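Local coordinates for nitrite reductase (Hyphomicrobium denitrificans, PDB 2DV6), which probably catalyses the reduction of nitrite to nitric oxide with electrons from cytochrome c, and binds copper as its cofactor, at residues His77-Asp82 against Phe110-Ser115; Gln66-Asn71 against Ser97-Phe102; Arg39-Gly44 against Lys52-Leu57; Val302-Thr307 against Lys322-Leu327; Val27-Arg32 against Gly46-His51. All coordinates share one frame; numbering follows the deposited sequence.

Interactions 1, 2, 3 and 5 lie together in the N-terminal, copper-binding cupredoxin region, with neighbouring centres 9 to 16 Å apart. Interactions 2, 3 and 5 all reach one sheet, ordered 39-45, 27-36, 64-70, 97-103, while interaction 1 belongs to the sheet containing 80-81 and 108-113. Along the chain, interactions 5 and 3 alternate their segments first; interactions 2 and 1 then do the same, weaving the two sheets together. Tyr-42 of interaction 3 and Leu-69 of interaction 2 both lie beside the copper site of interaction 1. Interaction 4 comes last, its centre about 28 Å from that of interaction 1, and meets interaction 5 where Gly-306 O faces Gly-47 N, joining the N-terminal region to the later chain.

Interaction 1: residues His77-Asp82 against Phe110-Ser115; sequences HDVVVD and FNYYCS. With CU (copper (II) ion), chain I.
His-77 and Cys-114 meet at a copper site of the type 1, cupredoxin kind, each supplying a ligand from beside paired strands. His-77 ND1 lies 2.1 Å from the copper and Cys-114 SG 2.2 Å from it; His-119 and Met-124 complete the set, and Glu-73 holds His-77 NE2. The sulfur also accepts a nearly straight bond (167°) from Asp-78 N, 3.5 Å from Cys-114 SG, which probably tempers its negative charge. Next to it the Asp-78 carboxylate grips Ser-115 twice: OD1 takes Ser-115 OG at 2.6 Å, and OD2 offers its syn lone pair to Ser-115 N at 2.8 Å. OD1 also forms a salt bridge with Arg-87. An alanine here would probably leave the hydroxyl and N-H of Ser-115 without their acceptors and Arg-87 without its mate, freeing the residue beside the copper ligand to shift. Antiparallel strand pairing begins at Val-80 and Tyr-113. With its CG between the backbone N and carbonyl carbon (chi1 62°), Tyr-113 turns a ring face to Val-80 CB, 4.0 Å from the ring centroid in a CH-pi contact. Farther along, one water donates to Asp-82 OD1 and sits 2.6 Å from Tyr-113 OH.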
# COMPACT_ATOMS: atom_id res chain seq x y z
N HIS A 77 21.68 -14.67 -3.67
CA HIS A 77 22.21 -14.41 -5.03
C HIS A 77 23.67 -13.98 -5.07
O HIS A 77 24.18 -13.43 -4.12
CB HIS A 77 21.43 -13.32 -5.78
CG HIS A 77 19.96 -13.56 -5.89
ND1 HIS A 77 19.42 -14.62 -6.59
CD2 HIS A 77 18.91 -12.89 -5.38
CE1 HIS A 77 18.11 -14.58 -6.53
NE2 HIS A 77 17.77 -13.53 -5.79
N ASP A 78 24.31 -14.19 -6.22
CA ASP A 78 25.50 -13.43 -6.57
C ASP A 78 25.47 -13.13 -8.07
O ASP A 78 24.44 -13.36 -8.73
CB ASP A 78 26.82 -14.11 -6.10
CG ASP A 78 27.07 -15.49 -6.73
OD1 ASP A 78 28.01 -16.19 -6.25
OD2 ASP A 78 26.37 -15.87 -7.72
N VAL A 79 26.59 -12.59 -8.58
CA VAL A 79 26.86 -12.48 -9.99
C VAL A 79 28.28 -12.99 -10.18
O VAL A 79 29.20 -12.55 -9.48
CB VAL A 79 26.93 -11.02 -10.50
CG1 VAL A 79 27.02 -11.01 -12.04
CG2 VAL A 79 25.77 -10.23 -10.07
N VAL A 80 28.47 -13.89 -11.14
CA VAL A 80 29.79 -14.38 -11.49
C VAL A 80 30.03 -14.02 -12.94
O VAL A 80 29.15 -14.21 -13.77
CB VAL A 80 29.89 -15.92 -11.25
CG1 VAL A 80 31.28 -16.49 -11.70
CG2 VAL A 80 29.63 -16.25 -9.80
N VAL A 81 31.20 -13.47 -13.25
CA VAL A 81 31.51 -13.18 -14.65
C VAL A 81 32.39 -14.28 -15.20
O VAL A 81 33.55 -14.48 -14.77
CB VAL A 81 32.07 -11.77 -14.93
CG1 VAL A 81 32.32 -11.60 -16.47
CG2 VAL A 81 31.09 -10.73 -14.44
N ASP A 82 31.81 -14.98 -16.17
CA ASP A 82 32.30 -16.26 -16.62
C ASP A 82 33.81 -16.38 -16.91
O ASP A 82 34.47 -17.30 -16.37
CB ASP A 82 31.51 -16.79 -17.81
CG ASP A 82 31.84 -18.24 -18.12
OD1 ASP A 82 32.27 -18.97 -17.18
OD2 ASP A 82 31.68 -18.64 -19.29
N PHE A 110 30.81 -12.60 -22.95
CA PHE A 110 31.02 -13.34 -21.72
C PHE A 110 29.71 -13.40 -20.93
O PHE A 110 29.04 -12.37 -20.75
CB PHE A 110 32.10 -12.64 -20.88
CG PHE A 110 33.39 -12.42 -21.63
CD1 PHE A 110 33.56 -11.30 -22.43
CD2 PHE A 110 34.41 -13.38 -21.57
CE1 PHE A 110 34.75 -11.11 -23.15
CE2 PHE A 110 35.60 -13.20 -22.29
CZ PHE A 110 35.77 -12.06 -23.08
N ASN A 111 29.35 -14.57 -20.42
CA ASN A 111 28.15 -14.71 -19.61
C ASN A 111 28.36 -14.15 -18.20
O ASN A 111 29.44 -14.26 -17.64
CB ASN A 111 27.72 -16.17 -19.51
CG ASN A 111 27.28 -16.74 -20.85
OD1 ASN A 111 27.62 -17.87 -21.18
ND2 ASN A 111 26.54 -15.97 -21.64
N TYR A 112 27.33 -13.54 -17.62
CA TYR A 112 27.33 -13.32 -16.18
C TYR A 112 26.16 -14.14 -15.66
O TYR A 112 25.18 -14.31 -16.37
CB TYR A 112 27.22 -11.84 -15.80
CG TYR A 112 25.93 -11.10 -16.19
CD1 TYR A 112 25.87 -10.34 -17.36
CD2 TYR A 112 24.79 -11.15 -15.37
CE1 TYR A 112 24.69 -9.62 -17.72
CE2 TYR A 112 23.59 -10.46 -15.72
CZ TYR A 112 23.57 -9.67 -16.88
OH TYR A 112 22.41 -8.99 -17.20
N TYR A 113 26.26 -14.70 -14.46
CA TYR A 113 25.19 -15.60 -14.00
C TYR A 113 25.22 -15.71 -12.48
O TYR A 113 26.21 -15.32 -11.84
CB TYR A 113 25.34 -17.00 -14.65
CG TYR A 113 26.64 -17.67 -14.24
CD1 TYR A 113 26.72 -18.46 -13.08
CD2 TYR A 113 27.80 -17.49 -14.99
CE1 TYR A 113 27.94 -19.04 -12.68
CE2 TYR A 113 29.02 -18.08 -14.60
CZ TYR A 113 29.07 -18.83 -13.46
OH TYR A 113 30.25 -19.40 -13.09
N CYS A 114 24.14 -16.24 -11.91
CA CYS A 114 24.08 -16.47 -10.48
C CYS A 114 24.51 -17.90 -10.19
O CYS A 114 24.06 -18.83 -10.87
CB CYS A 114 22.67 -16.21 -9.93
SG CYS A 114 22.60 -16.51 -8.18
N SER A 115 25.37 -18.07 -9.18
CA SER A 115 26.01 -19.36 -8.91
C SER A 115 25.26 -20.12 -7.83
O SER A 115 25.64 -21.23 -7.51
CB SER A 115 27.45 -19.16 -8.44
OG SER A 115 27.46 -18.62 -7.12
CU CU I . 20.50 -16.15 -7.61
O HOH W 1 31.36 -16.81 -21.07
O HOH W 2 32.25 -19.12 -14.66

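Interaction 2: residues Gln66-Asn71 against Ser97-Phe102; sequences QVNLVN and SSTFSF
Val-67 and Phe-100 form the tight part of this antiparallel strand pair. Their side chains lie alongside each other on the face turned toward the other sheet, and Val-67 CB comes 3.5 Å from Phe-100 CE1. Phe-100 reaches that place because its CG stands between the backbone N and carbonyl carbon (chi1 74°). The two residues also exchange both main-chain bonds, with Val-67 N 2.8 Å from Phe-100 O; Leu-69 and Ser-98 repeat the pattern. Toward the end of strand 64-70 the packing is looser: partly exposed Val-70 brings CG2 only to 3.8 Å from Ser-97 OG, a hydroxyl bonded to Asn-95. The face bearing Asn-68 and Thr-99 is polar and packs on a second subunit. There Asn-68 OD1 accepts Gln-66 NE2 at 2.9 Å on a lone pair, in the carbonyl plane, and Thr-99 OG1 at 2.8 Å from 40° above that plane, while Asn-68 ND2 bonds to Thr-30. Two donors on one oxygen should hold this amide firmly in rotation, implying a fixed polar surface for the neighbouring subunit.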
# COMPACT_ATOMS: atom_id res chain seq x y z
N GLN A 66 32.23 -1.76 -13.38
CA GLN A 66 31.73 -1.92 -12.01
C GLN A 66 30.30 -2.44 -12.10
O GLN A 66 29.50 -1.92 -12.88
CB GLN A 66 31.79 -0.60 -11.21
CG GLN A 66 31.19 -0.69 -9.79
CD GLN A 66 31.20 0.63 -9.07
OE1 GLN A 66 32.18 1.36 -9.14
NE2 GLN A 66 30.13 0.96 -8.35
N VAL A 67 30.01 -3.47 -11.32
CA VAL A 67 28.66 -4.02 -11.28
C VAL A 67 28.11 -3.92 -9.86
O VAL A 67 28.76 -4.35 -8.93
CB VAL A 67 28.62 -5.48 -11.79
CG1 VAL A 67 27.21 -6.08 -11.66
CG2 VAL A 67 29.06 -5.51 -13.30
N ASN A 68 26.91 -3.33 -9.72
CA ASN A 68 26.26 -3.19 -8.41
C ASN A 68 25.08 -4.16 -8.37
O ASN A 68 24.12 -4.01 -9.11
CB ASN A 68 25.69 -1.79 -8.22
CG ASN A 68 26.71 -0.68 -8.36
OD1 ASN A 68 27.90 -0.83 -7.99
ND2 ASN A 68 26.23 0.47 -8.83
N LEU A 69 25.11 -5.12 -7.47
CA LEU A 69 24.04 -6.09 -7.40
C LEU A 69 23.21 -5.77 -6.17
O LEU A 69 23.76 -5.70 -5.06
CB LEU A 69 24.66 -7.49 -7.24
CG LEU A 69 23.88 -8.79 -7.44
CD1 LEU A 69 24.01 -9.76 -6.26
CD2 LEU A 69 22.47 -8.70 -8.04
N VAL A 70 21.91 -5.59 -6.36
CA VAL A 70 20.98 -5.40 -5.24
C VAL A 70 19.94 -6.51 -5.26
O VAL A 70 19.32 -6.78 -6.29
CB VAL A 70 20.25 -4.00 -5.34
CG1 VAL A 70 19.29 -3.78 -4.15
CG2 VAL A 70 21.28 -2.87 -5.49
N ASN A 71 19.73 -7.13 -4.12
CA ASN A 71 18.79 -8.21 -3.96
C ASN A 71 17.37 -7.60 -3.92
O ASN A 71 17.07 -6.73 -3.07
CB ASN A 71 19.15 -8.98 -2.67
CG ASN A 71 18.30 -10.19 -2.44
OD1 ASN A 71 17.09 -10.15 -2.66
ND2 ASN A 71 18.92 -11.27 -1.95
N SER A 97 23.34 -5.94 -0.70
CA SER A 97 23.97 -5.48 -1.92
C SER A 97 25.43 -5.87 -1.94
O SER A 97 26.04 -6.02 -0.89
CB SER A 97 23.87 -3.96 -2.04
OG SER A 97 22.54 -3.51 -1.93
N SER A 98 25.97 -6.04 -3.14
CA SER A 98 27.38 -6.24 -3.28
C SER A 98 27.78 -5.59 -4.56
O SER A 98 27.11 -5.69 -5.61
CB SER A 98 27.77 -7.73 -3.36
OG SER A 98 29.17 -7.82 -3.65
N THR A 99 28.94 -4.99 -4.49
CA THR A 99 29.47 -4.17 -5.55
C THR A 99 30.86 -4.81 -5.93
O THR A 99 31.60 -5.30 -5.04
CB THR A 99 29.51 -2.80 -4.85
OG1 THR A 99 28.62 -1.83 -5.47
CG2 THR A 99 30.83 -2.38 -4.52
N PHE A 100 31.22 -4.85 -7.22
CA PHE A 100 32.54 -5.39 -7.64
C PHE A 100 32.90 -4.83 -8.99
O PHE A 100 32.07 -4.22 -9.65
CB PHE A 100 32.58 -6.94 -7.65
CG PHE A 100 31.82 -7.58 -8.82
CD1 PHE A 100 30.43 -7.61 -8.85
CD2 PHE A 100 32.51 -8.19 -9.88
CE1 PHE A 100 29.73 -8.22 -9.92
CE2 PHE A 100 31.84 -8.77 -10.93
CZ PHE A 100 30.42 -8.78 -10.96
N SER A 101 34.15 -5.05 -9.41
CA SER A 101 34.66 -4.50 -10.65
C SER A 101 35.66 -5.44 -11.28
O SER A 101 36.19 -6.37 -10.62
CB SER A 101 35.32 -3.14 -10.42
OG SER A 101 36.40 -3.27 -9.50
N PHE A 102 35.91 -5.23 -12.57
CA PHE A 102 36.98 -5.94 -13.28
C PHE A 102 37.42 -5.10 -14.46
O PHE A 102 36.65 -4.27 -14.93
CB PHE A 102 36.51 -7.33 -13.73
CG PHE A 102 35.40 -7.30 -14.75
CD1 PHE A 102 34.07 -7.25 -14.35
CD2 PHE A 102 35.69 -7.32 -16.11
CE1 PHE A 102 33.04 -7.21 -15.27
CE2 PHE A 102 34.67 -7.27 -17.05
CZ PHE A 102 33.34 -7.22 -16.63

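Interaction 3: residues Arg39-Gly44 against Lys52-Leu57; sequences RMVYIG and KINPTL
Ile-53 carries CG2 anti to its backbone N, and Val-41 carries CG1 anti to its carbonyl carbon (chi1 -59°), which brings the two methyl groups to 3.7 Å, Val-41 CG1 to Ile-53 CG2. The other branch of Ile-53 runs beside Ile-43, with CD1 3.9 Å from Ile-43 CG1. This is where the loop after strand 39-45 folds back on that edge strand and makes a single beta bridge, Ile-43 with Ile-53. Main-chain bonds frame the bridge: Asn-54 N gives a straight bond (171°) to Tyr-42 O at 2.7 Å, and Gly-44 N reaches Lys-52 O at 2.8 Å. Asn-54 has a left-handed backbone, and its side chain crosses those of Val-41 and Tyr-42 at about a right angle, its amide plane 70° from the Tyr-42 ring. An alanine here would probably open a gap against Val-41 and the tyrosine and make the left-handed turn harder to keep. Next in the loop, the Pro-55 ring comes against Gly-44, CG 3.9 Å from Gly-44 CA, where a beta carbon would be tight. The main-chain bonds hold the loop on the strand that also carries Tyr-42, whose hydroxyl is hydrogen-bonded to Asp-78 O and whose ring packs on the copper ligand Cys-114.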
# COMPACT_ATOMS: atom_id res chain seq x y z
N ARG A 39 10.23 -15.73 -14.89
CA ARG A 39 11.47 -16.40 -14.43
C ARG A 39 12.12 -15.55 -13.35
O ARG A 39 11.81 -14.37 -13.20
CB ARG A 39 12.49 -16.52 -15.59
CG ARG A 39 12.06 -17.41 -16.76
CD ARG A 39 12.53 -16.80 -18.07
NE ARG A 39 13.97 -16.95 -18.22
CZ ARG A 39 14.79 -16.07 -18.80
NH1 ARG A 39 14.33 -14.92 -19.31
NH2 ARG A 39 16.09 -16.35 -18.86
N MET A 40 13.07 -16.15 -12.65
CA MET A 40 13.98 -15.45 -11.75
C MET A 40 15.12 -14.92 -12.58
O MET A 40 15.80 -15.68 -13.26
CB MET A 40 14.50 -16.41 -10.68
CG MET A 40 15.21 -15.74 -9.51
SD MET A 40 15.69 -17.00 -8.28
CE MET A 40 14.39 -16.63 -7.12
N VAL A 41 15.33 -13.61 -12.53
CA VAL A 41 16.21 -12.92 -13.48
C VAL A 41 16.93 -11.76 -12.81
O VAL A 41 16.67 -11.48 -11.64
CB VAL A 41 15.40 -12.36 -14.67
CG1 VAL A 41 14.66 -13.50 -15.42
CG2 VAL A 41 14.42 -11.25 -14.20
N TYR A 42 17.83 -11.11 -13.54
CA TYR A 42 18.36 -9.80 -13.15
C TYR A 42 17.59 -8.76 -13.93
O TYR A 42 17.20 -9.02 -15.08
CB TYR A 42 19.83 -9.64 -13.55
CG TYR A 42 20.80 -10.61 -12.91
CD1 TYR A 42 21.19 -11.75 -13.61
CD2 TYR A 42 21.32 -10.38 -11.63
CE1 TYR A 42 22.12 -12.67 -13.04
CE2 TYR A 42 22.25 -11.30 -11.05
CZ TYR A 42 22.65 -12.44 -11.78
OH TYR A 42 23.56 -13.35 -11.26
N ILE A 43 17.44 -7.56 -13.36
CA ILE A 43 16.77 -6.48 -14.06
C ILE A 43 17.69 -5.28 -14.00
O ILE A 43 18.22 -4.97 -12.92
CB ILE A 43 15.40 -6.17 -13.44
CG1 ILE A 43 14.58 -7.46 -13.44
CG2 ILE A 43 14.67 -5.06 -14.22
CD1 ILE A 43 13.55 -7.57 -12.36
N GLY A 44 17.88 -4.62 -15.13
CA GLY A 44 18.74 -3.44 -15.16
C GLY A 44 18.10 -2.26 -14.45
O GLY A 44 16.87 -2.12 -14.46
N LYS A 52 15.42 -3.54 -18.19
CA LYS A 52 15.65 -4.63 -19.11
C LYS A 52 15.98 -5.93 -18.34
O LYS A 52 16.74 -5.90 -17.38
CB LYS A 52 16.74 -4.26 -20.12
CG LYS A 52 16.36 -3.09 -21.02
CD LYS A 52 17.27 -3.06 -22.22
CE LYS A 52 16.90 -1.94 -23.15
NZ LYS A 52 18.17 -1.29 -23.60
N ILE A 53 15.35 -7.03 -18.74
CA ILE A 53 15.56 -8.36 -18.12
C ILE A 53 16.90 -8.90 -18.62
O ILE A 53 17.17 -8.85 -19.82
CB ILE A 53 14.44 -9.37 -18.52
CG1 ILE A 53 13.03 -8.92 -18.06
CG2 ILE A 53 14.74 -10.81 -18.03
CD1 ILE A 53 12.92 -8.03 -16.88
N ASN A 54 17.75 -9.36 -17.70
CA ASN A 54 19.06 -9.93 -18.04
C ASN A 54 19.81 -9.10 -19.10
O ASN A 54 20.17 -9.63 -20.15
CB ASN A 54 18.89 -11.38 -18.53
CG ASN A 54 18.39 -12.31 -17.42
OD1 ASN A 54 17.61 -13.25 -17.68
ND2 ASN A 54 18.83 -12.06 -16.18
N PRO A 55 20.01 -7.79 -18.83
CA PRO A 55 20.56 -6.92 -19.88
C PRO A 55 21.99 -7.27 -20.32
O PRO A 55 22.85 -7.72 -19.51
CB PRO A 55 20.53 -5.52 -19.25
CG PRO A 55 20.49 -5.74 -17.81
CD PRO A 55 19.70 -7.02 -17.60
N THR A 56 22.23 -7.07 -21.61
CA THR A 56 23.57 -7.11 -22.14
C THR A 56 24.29 -5.86 -21.68
O THR A 56 23.79 -4.73 -21.85
CB THR A 56 23.57 -7.26 -23.66
OG1 THR A 56 22.84 -8.46 -23.99
CG2 THR A 56 25.02 -7.39 -24.21
N LEU A 57 25.43 -6.05 -21.03
CA LEU A 57 26.21 -4.93 -20.51
C LEU A 57 27.27 -4.64 -21.56
O LEU A 57 28.20 -5.45 -21.74
CB LEU A 57 26.83 -5.33 -19.17
CG LEU A 57 25.88 -5.89 -18.09
CD1 LEU A 57 26.61 -6.14 -16.79
CD2 LEU A 57 24.71 -4.94 -17.89

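Interaction 4: residues Val302-Thr307 against Lys322-Leu327; sequences VKSFGT and KPEYFL
A type II beta turn from Ser-304 to Thr-307, closed by Thr-307 N to Ser-304 O at 3.1 Å, presents Phe-305 to Glu-324 and Tyr-325, with Gly-306 at a positive phi (98°) suited to glycine. The carboxylate of Glu-324 comes up to the turn: OE1 accepts Phe-305 N at 2.9 Å from well above the carboxylate plane, whereas OE2 forms a salt bridge with Lys-317. A water bridges further, donating to Glu-324 OE2 and lying 2.6 Å from Ser-304 OG. Glu-324 and Tyr-325 both face Ile-299, a classic beta bulge where the outermost strand 325-328 joins strand 290-299. At the bulge, Phe-305, its CG anti to the backbone N (chi1 174°), turns a ring edge onto the face of Tyr-325 in an offset edge-to-face pair, planes 64° apart and centroids at 4.9 Å. Its CD2 makes the closest approach, 3.3 Å from Tyr-325 CE2. A second water, at the Tyr-325 ring edge, sits 2.7 Å from Tyr-325 OH and bonds weakly to Gly-306 N.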
# COMPACT_ATOMS: atom_id res chain seq x y z
N VAL A 302 13.94 14.52 -10.16
CA VAL A 302 12.83 13.64 -9.75
C VAL A 302 13.27 12.17 -9.88
O VAL A 302 13.05 11.36 -8.97
CB VAL A 302 11.58 13.93 -10.60
CG1 VAL A 302 10.46 12.86 -10.35
CG2 VAL A 302 11.06 15.32 -10.27
N LYS A 303 13.94 11.85 -10.98
CA LYS A 303 14.44 10.47 -11.17
C LYS A 303 15.80 10.33 -10.55
O LYS A 303 16.53 11.33 -10.38
CB LYS A 303 14.50 10.10 -12.67
CG LYS A 303 13.14 10.15 -13.38
CD LYS A 303 13.32 9.62 -14.83
CE LYS A 303 12.37 10.25 -15.87
NZ LYS A 303 10.96 10.07 -15.45
N SER A 304 16.17 9.09 -10.23
CA SER A 304 17.49 8.81 -9.63
C SER A 304 18.64 9.11 -10.60
O SER A 304 18.47 9.00 -11.81
CB SER A 304 17.58 7.36 -9.17
OG SER A 304 16.43 7.04 -8.38
N PHE A 305 19.79 9.47 -10.04
CA PHE A 305 21.05 9.56 -10.78
C PHE A 305 21.16 8.39 -11.75
O PHE A 305 20.94 7.26 -11.36
CB PHE A 305 22.28 9.48 -9.84
CG PHE A 305 23.60 9.43 -10.61
CD1 PHE A 305 24.28 8.23 -10.79
CD2 PHE A 305 24.12 10.60 -11.22
CE1 PHE A 305 25.48 8.20 -11.57
CE2 PHE A 305 25.30 10.58 -12.00
CZ PHE A 305 26.00 9.40 -12.18
N GLY A 306 21.51 8.66 -13.00
CA GLY A 306 21.83 7.57 -13.92
C GLY A 306 20.66 7.21 -14.79
O GLY A 306 20.83 6.44 -15.74
N THR A 307 19.48 7.76 -14.49
CA THR A 307 18.34 7.60 -15.38
C THR A 307 18.37 8.62 -16.51
O THR A 307 18.52 9.82 -16.27
CB THR A 307 17.02 7.78 -14.63
OG1 THR A 307 16.95 6.79 -13.60
CG2 THR A 307 15.84 7.54 -15.60
N LYS A 322 18.67 16.09 -0.48
CA LYS A 322 18.79 14.74 -1.03
C LYS A 322 19.19 14.80 -2.51
O LYS A 322 18.36 14.56 -3.41
CB LYS A 322 17.47 13.95 -0.86
CG LYS A 322 17.02 13.67 0.60
CD LYS A 322 15.48 13.41 0.61
CE LYS A 322 14.95 13.29 2.02
NZ LYS A 322 13.49 12.87 2.05
N PRO A 323 20.47 15.11 -2.78
CA PRO A 323 20.88 15.36 -4.16
C PRO A 323 20.96 14.08 -4.97
O PRO A 323 21.14 13.00 -4.41
CB PRO A 323 22.27 16.01 -4.02
CG PRO A 323 22.73 15.74 -2.67
CD PRO A 323 21.61 15.17 -1.84
N GLU A 324 20.78 14.19 -6.28
CA GLU A 324 20.95 13.06 -7.17
C GLU A 324 22.26 13.15 -7.94
O GLU A 324 22.87 12.13 -8.24
CB GLU A 324 19.78 12.97 -8.16
CG GLU A 324 18.47 12.60 -7.48
CD GLU A 324 18.47 11.16 -6.91
OE1 GLU A 324 19.31 10.33 -7.32
OE2 GLU A 324 17.64 10.86 -6.05
N TYR A 325 22.65 14.37 -8.31
CA TYR A 325 23.87 14.61 -9.07
C TYR A 325 24.77 15.53 -8.27
O TYR A 325 24.30 16.51 -7.69
CB TYR A 325 23.56 15.25 -10.42
CG TYR A 325 22.82 14.33 -11.39
CD1 TYR A 325 21.44 14.15 -11.32
CD2 TYR A 325 23.52 13.65 -12.40
CE1 TYR A 325 20.78 13.29 -12.22
CE2 TYR A 325 22.88 12.79 -13.28
CZ TYR A 325 21.53 12.62 -13.20
OH TYR A 325 20.92 11.78 -14.10
N PHE A 326 26.06 15.21 -8.23
CA PHE A 326 27.08 16.09 -7.68
C PHE A 326 28.04 16.33 -8.85
O PHE A 326 28.48 15.33 -9.50
CB PHE A 326 27.87 15.42 -6.57
CG PHE A 326 27.20 15.39 -5.25
CD1 PHE A 326 27.42 16.42 -4.34
CD2 PHE A 326 26.40 14.32 -4.89
CE1 PHE A 326 26.82 16.39 -3.07
CE2 PHE A 326 25.82 14.29 -3.63
CZ PHE A 326 26.03 15.33 -2.73
N LEU A 327 28.37 17.60 -9.10
CA LEU A 327 28.98 17.96 -10.37
C LEU A 327 30.16 18.93 -10.26
O LEU A 327 30.10 19.89 -9.47
CB LEU A 327 27.91 18.64 -11.20
CG LEU A 327 26.90 17.95 -12.13
CD1 LEU A 327 26.95 16.41 -12.28
CD2 LEU A 327 25.52 18.53 -11.91
O HOH W 3 16.66 8.22 -6.04
O HOH W 4 22.24 10.21 -15.84

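Interaction 5: residues Val27-Arg32 against Gly46-His51; sequences VVFTLR and GGDIDH
Ile-49 plugs a loop onto strand 27-36 in what is chiefly a side-chain packing contact within the cupredoxin region, between the strand and the turn that follows strand 39-45. The tip of the isoleucine does the work: CD1 lies 3.6 Å from Thr-30 O, 4.0 Å from Phe-29 CD2 at the edge of that ring, and 4.2 Å from Leu-31 CD2. It gets there because CG1 stands between the backbone N and carbonyl carbon (chi1 68°) and the chain then runs on extended. Asp-48 OD1 also comes to the Phe-29 edge, 4.0 Å from CE2, its carboxylate only 7° from the ring plane. Within the loop, Asp-50 OD2 accepts Gly-46 N at 2.9 Å, and Ile-49 N reaches back to Gly-46 O; these bonds shape the turn that carries the isoleucine. Both Gly-46 and Gly-47 have positive phi, readily taken up by glycine. At the far end Arg-32 NH2 lies 3.4 Å from His-51 ND1, the histidine nitrogen being in the guanidinium plane at its edge while the two flat groups are turned 72° apart. Strand 27-36 is flanked in its sheet by strands 64-70 and 39-45; on the side facing strand 57-60, Ile-49 and Phe-29 both pack on Leu-57, and Pro-55 touches both Ile-49 and Leu-31.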
# COMPACT_ATOMS: atom_id res chain seq x y z
N VAL A 27 32.74 2.36 -15.84
CA VAL A 27 31.40 2.25 -16.36
C VAL A 27 30.61 1.38 -15.35
O VAL A 27 31.03 0.29 -14.96
CB VAL A 27 31.40 1.76 -17.87
CG1 VAL A 27 32.11 0.45 -18.02
CG2 VAL A 27 29.94 1.63 -18.44
N VAL A 28 29.48 1.91 -14.89
CA VAL A 28 28.77 1.33 -13.75
C VAL A 28 27.45 0.76 -14.21
O VAL A 28 26.73 1.43 -14.91
CB VAL A 28 28.54 2.38 -12.62
CG1 VAL A 28 27.86 1.72 -11.42
CG2 VAL A 28 29.89 3.00 -12.17
N PHE A 29 27.16 -0.49 -13.86
CA PHE A 29 25.88 -1.12 -14.19
C PHE A 29 25.25 -1.54 -12.90
O PHE A 29 25.92 -2.14 -12.06
CB PHE A 29 26.09 -2.38 -15.07
CG PHE A 29 26.71 -2.07 -16.41
CD1 PHE A 29 28.06 -2.29 -16.61
CD2 PHE A 29 25.96 -1.46 -17.41
CE1 PHE A 29 28.63 -1.97 -17.82
CE2 PHE A 29 26.54 -1.13 -18.64
CZ PHE A 29 27.86 -1.38 -18.85
N THR A 30 23.96 -1.22 -12.73
CA THR A 30 23.22 -1.70 -11.56
C THR A 30 22.19 -2.76 -11.96
O THR A 30 21.46 -2.56 -12.91
CB THR A 30 22.56 -0.52 -10.77
OG1 THR A 30 23.61 0.36 -10.36
CG2 THR A 30 21.79 -1.02 -9.54
N LEU A 31 22.19 -3.89 -11.24
CA LEU A 31 21.31 -5.02 -11.46
C LEU A 31 20.56 -5.27 -10.16
O LEU A 31 21.17 -5.38 -9.08
CB LEU A 31 22.12 -6.30 -11.83
CG LEU A 31 23.00 -6.23 -13.09
CD1 LEU A 31 23.87 -7.52 -13.35
CD2 LEU A 31 22.17 -5.92 -14.31
N ARG A 32 19.25 -5.37 -10.25
CA ARG A 32 18.48 -5.83 -9.12
C ARG A 32 17.95 -7.21 -9.49
O ARG A 32 17.75 -7.50 -10.65
CB ARG A 32 17.35 -4.86 -8.76
CG ARG A 32 16.26 -4.68 -9.81
CD ARG A 32 15.18 -3.66 -9.35
NE ARG A 32 14.41 -3.17 -10.49
CZ ARG A 32 13.22 -3.65 -10.88
NH1 ARG A 32 12.63 -4.63 -10.21
NH2 ARG A 32 12.63 -3.13 -11.96
N GLY A 46 18.52 1.92 -14.49
CA GLY A 46 19.16 3.12 -15.05
C GLY A 46 20.02 2.86 -16.29
O GLY A 46 20.03 1.75 -16.85
N GLY A 47 20.74 3.88 -16.74
CA GLY A 47 21.63 3.77 -17.90
C GLY A 47 20.90 3.31 -19.15
O GLY A 47 19.70 3.56 -19.31
N ASP A 48 21.64 2.65 -20.03
CA ASP A 48 21.07 2.03 -21.23
C ASP A 48 20.30 0.71 -20.94
O ASP A 48 19.69 0.13 -21.84
CB ASP A 48 22.17 1.87 -22.35
CG ASP A 48 23.50 1.15 -21.84
OD1 ASP A 48 23.54 0.56 -20.72
OD2 ASP A 48 24.52 1.16 -22.59
N ILE A 49 20.28 0.25 -19.68
CA ILE A 49 19.70 -1.07 -19.33
C ILE A 49 18.42 -0.99 -18.47
O ILE A 49 17.93 -2.00 -17.94
CB ILE A 49 20.77 -1.98 -18.67
CG1 ILE A 49 21.18 -1.45 -17.28
CG2 ILE A 49 21.99 -2.15 -19.65
CD1 ILE A 49 22.12 -2.33 -16.48
N ASP A 50 17.88 0.21 -18.34
CA ASP A 50 16.79 0.44 -17.39
C ASP A 50 15.56 -0.45 -17.62
O ASP A 50 14.94 -0.40 -18.69
CB ASP A 50 16.40 1.91 -17.41
CG ASP A 50 15.55 2.30 -16.21
OD1 ASP A 50 14.73 3.23 -16.38
OD2 ASP A 50 15.70 1.70 -15.11
N HIS A 51 15.21 -1.25 -16.61
CA HIS A 51 14.08 -2.20 -16.67
C HIS A 51 14.22 -3.34 -17.67
O HIS A 51 13.23 -4.06 -17.96
CB HIS A 51 12.71 -1.49 -16.88
CG HIS A 51 12.26 -0.71 -15.68
ND1 HIS A 51 11.60 -1.30 -14.62
CD2 HIS A 51 12.45 0.59 -15.34
CE1 HIS A 51 11.38 -0.40 -13.69
NE2 HIS A 51 11.88 0.76 -14.10